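Local coordinates for putative flavoprotein decarboxylase (Streptomyces olivoviridis, PDB 6JLS) that binds flavin mononucleotide and acts as an FMN-dependent cysteine decarboxylase in thioviridamide biosynthesis, at residues Q16-M21 / R46-L51. Sequence-based numbering, arbitrary orientation.
Sequences QLTLTM and RLHVAL
Met21 sets out with CG anti to its backbone N (chi1 169°) and then bends at chi3 (24°), which brings CE to 3.5 Å from Val49 CG2 and 3.8 Å from Leu47 CD1. The two strands, first and second in chain order, are neighbours within a Rossmann-like parallel sheet, joined through helix 32-40 as a beta-alpha-beta crossover; their directions differ by 18°. Parallel pairing is established by five backbone hydrogen bonds that alternate between the strands, from Arg46 N to Leu17 O at one end to Ala50 N to Met21 O at the other. Met21 N to His48 O measures 2.7 Å, and the same carbonyl also receives a CA-H...O contact from Thr20. On the face carrying Leu19, Leu47, Met21 and Val49, Leu19 CD2 lies 3.8 Å from Leu47 CD1; helix 32-40 packs on Leu19, Met21 and Leu47, and helix 182-193 on Leu19 and Met21. The other face is more polar. Thr18 CG2 approaches the edge of the His48 imidazole, 3.7 Å from CD2. ND1 accepts a hydrogen bond from Ser71 N, whereas buried NE2 has no polar partner in the model. Thr20 OG1, hydrogen-bonded to Ser93 OG, also sits near the ring plane at its edge, 3.6 Å from His48 CD2.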
loop_
_atom_site.group_PDB
_atom_site.type_symbol
_atom_site.label_atom_id
_atom_site.label_comp_id
_atom_site.label_asym_id
_atom_site.label_seq_id
_atom_site.Cartn_x
_atom_site.Cartn_y
_atom_site.Cartn_z
ATOM N N GLN A 16 18.268 -30.228 31.074
ATOM C CA GLN A 16 17.899 -31.043 29.927
ATOM C C GLN A 16 16.466 -30.782 29.475
ATOM O O GLN A 16 15.899 -31.577 28.719
ATOM C CB GLN A 16 18.092 -32.520 30.265
ATOM C CG GLN A 16 19.535 -32.972 30.206
ATOM C CD GLN A 16 19.973 -33.246 28.786
ATOM O OE1 GLN A 16 19.436 -34.137 28.128
ATOM N NE2 GLN A 16 20.935 -32.471 28.294
ATOM N N LEU A 17 15.877 -29.675 29.913
ATOM C CA LEU A 17 14.461 -29.413 29.712
ATOM C C LEU A 17 14.229 -28.479 28.529
ATOM O O LEU A 17 15.007 -27.550 28.286
ATOM C CB LEU A 17 13.857 -28.806 30.978
ATOM C CG LEU A 17 13.964 -29.682 32.228
ATOM C CD1 LEU A 17 13.277 -29.031 33.427
ATOM C CD2 LEU A 17 13.370 -31.050 31.940
ATOM N N THR A 18 13.153 -28.737 27.795
ATOM C CA THR A 18 12.634 -27.834 26.774
ATOM C C THR A 18 11.340 -27.222 27.296
ATOM O O THR A 18 10.350 -27.938 27.489
ATOM C CB THR A 18 12.374 -28.577 25.461
ATOM O OG1 THR A 18 13.606 -29.087 24.942
ATOM C CG2 THR A 18 11.743 -27.655 24.437
ATOM N N LEU A 19 11.341 -25.911 27.519
ATOM C CA LEU A 19 10.162 -25.219 28.021
ATOM C C LEU A 19 9.647 -24.214 26.997
ATOM O O LEU A 19 10.416 -23.411 26.453
ATOM C CB LEU A 19 10.464 -24.500 29.338
ATOM C CG LEU A 19 9.242 -23.846 29.986
ATOM C CD1 LEU A 19 9.239 -24.076 31.481
ATOM C CD2 LEU A 19 9.163 -22.353 29.683
ATOM N N THR A 20 8.344 -24.238 26.755
ATOM C CA THR A 20 7.699 -23.269 25.879
ATOM C C THR A 20 6.857 -22.314 26.714
ATOM O O THR A 20 5.969 -22.745 27.461
ATOM C CB THR A 20 6.846 -23.964 24.822
ATOM O OG1 THR A 20 7.703 -24.736 23.962
ATOM C CG2 THR A 20 6.086 -22.944 23.991
ATOM N N MET A 21 7.143 -21.024 26.569
ATOM C CA MET A 21 6.469 -19.923 27.243
ATOM C C MET A 21 5.496 -19.246 26.272
ATOM O O MET A 21 5.891 -18.850 25.166
ATOM C CB MET A 21 7.533 -18.940 27.741
ATOM C CG MET A 21 7.044 -17.607 28.243
ATOM S SD MET A 21 8.401 -16.608 28.962
ATOM C CE MET A 21 9.825 -17.293 28.144
ATOM N N ARG A 46 16.385 -25.680 26.397
ATOM C CA ARG A 46 15.735 -25.062 25.251
ATOM C C ARG A 46 14.574 -24.227 25.748
ATOM O O ARG A 46 13.747 -24.707 26.527
ATOM C CB ARG A 46 15.203 -26.086 24.257
ATOM C CG ARG A 46 16.247 -26.728 23.426
ATOM C CD ARG A 46 16.065 -26.383 21.972
ATOM N NE ARG A 46 17.237 -26.804 21.216
ATOM C CZ ARG A 46 18.289 -26.023 20.987
ATOM N NH1 ARG A 46 18.303 -24.780 21.442
ATOM N NH2 ARG A 46 19.322 -26.482 20.298
ATOM N N LEU A 47 14.500 -22.989 25.280
ATOM C CA LEU A 47 13.388 -22.107 25.583
ATOM C C LEU A 47 12.727 -21.712 24.277
ATOM O O LEU A 47 13.415 -21.293 23.343
ATOM C CB LEU A 47 13.863 -20.872 26.333
ATOM C CG LEU A 47 12.790 -19.878 26.749
ATOM C CD1 LEU A 47 11.813 -20.540 27.713
ATOM C CD2 LEU A 47 13.482 -18.685 27.383
ATOM N N HIS A 48 11.404 -21.878 24.200
ATOM C CA HIS A 48 10.599 -21.352 23.102
ATOM C C HIS A 48 9.583 -20.349 23.630
ATOM O O HIS A 48 9.108 -20.462 24.767
ATOM C CB HIS A 48 9.841 -22.450 22.369
ATOM C CG HIS A 48 10.706 -23.544 21.842
ATOM N ND1 HIS A 48 11.559 -23.370 20.772
ATOM C CD2 HIS A 48 10.821 -24.840 22.210
ATOM C CE1 HIS A 48 12.172 -24.508 20.514
ATOM N NE2 HIS A 48 11.741 -25.417 21.371
ATOM N N VAL A 49 9.213 -19.389 22.788
ATOM C CA VAL A 49 8.223 -18.378 23.143
ATOM C C VAL A 49 7.243 -18.241 21.992
ATOM O O VAL A 49 7.653 -18.189 20.826
ATOM C CB VAL A 49 8.863 -17.014 23.462
ATOM C CG1 VAL A 49 7.786 -16.001 23.813
ATOM C CG2 VAL A 49 9.832 -17.152 24.610
ATOM N N ALA A 50 5.952 -18.212 22.322
ATOM C CA ALA A 50 4.886 -17.993 21.356
ATOM C C ALA A 50 4.005 -16.863 21.862
ATOM O O ALA A 50 3.795 -16.727 23.076
ATOM C CB ALA A 50 4.041 -19.252 21.159
ATOM N N LEU A 51 3.486 -16.059 20.928
ATOM C CA LEU A 51 2.700 -14.872 21.248
ATOM C C LEU A 51 1.349 -14.950 20.552
ATOM O O LEU A 51 1.255 -15.401 19.406
ATOM C CB LEU A 51 3.423 -13.564 20.810
ATOM C CG LEU A 51 4.703 -13.097 21.520
ATOM C CD1 LEU A 51 5.833 -14.089 21.359
ATOM C CD2 LEU A 51 5.149 -11.751 20.975
#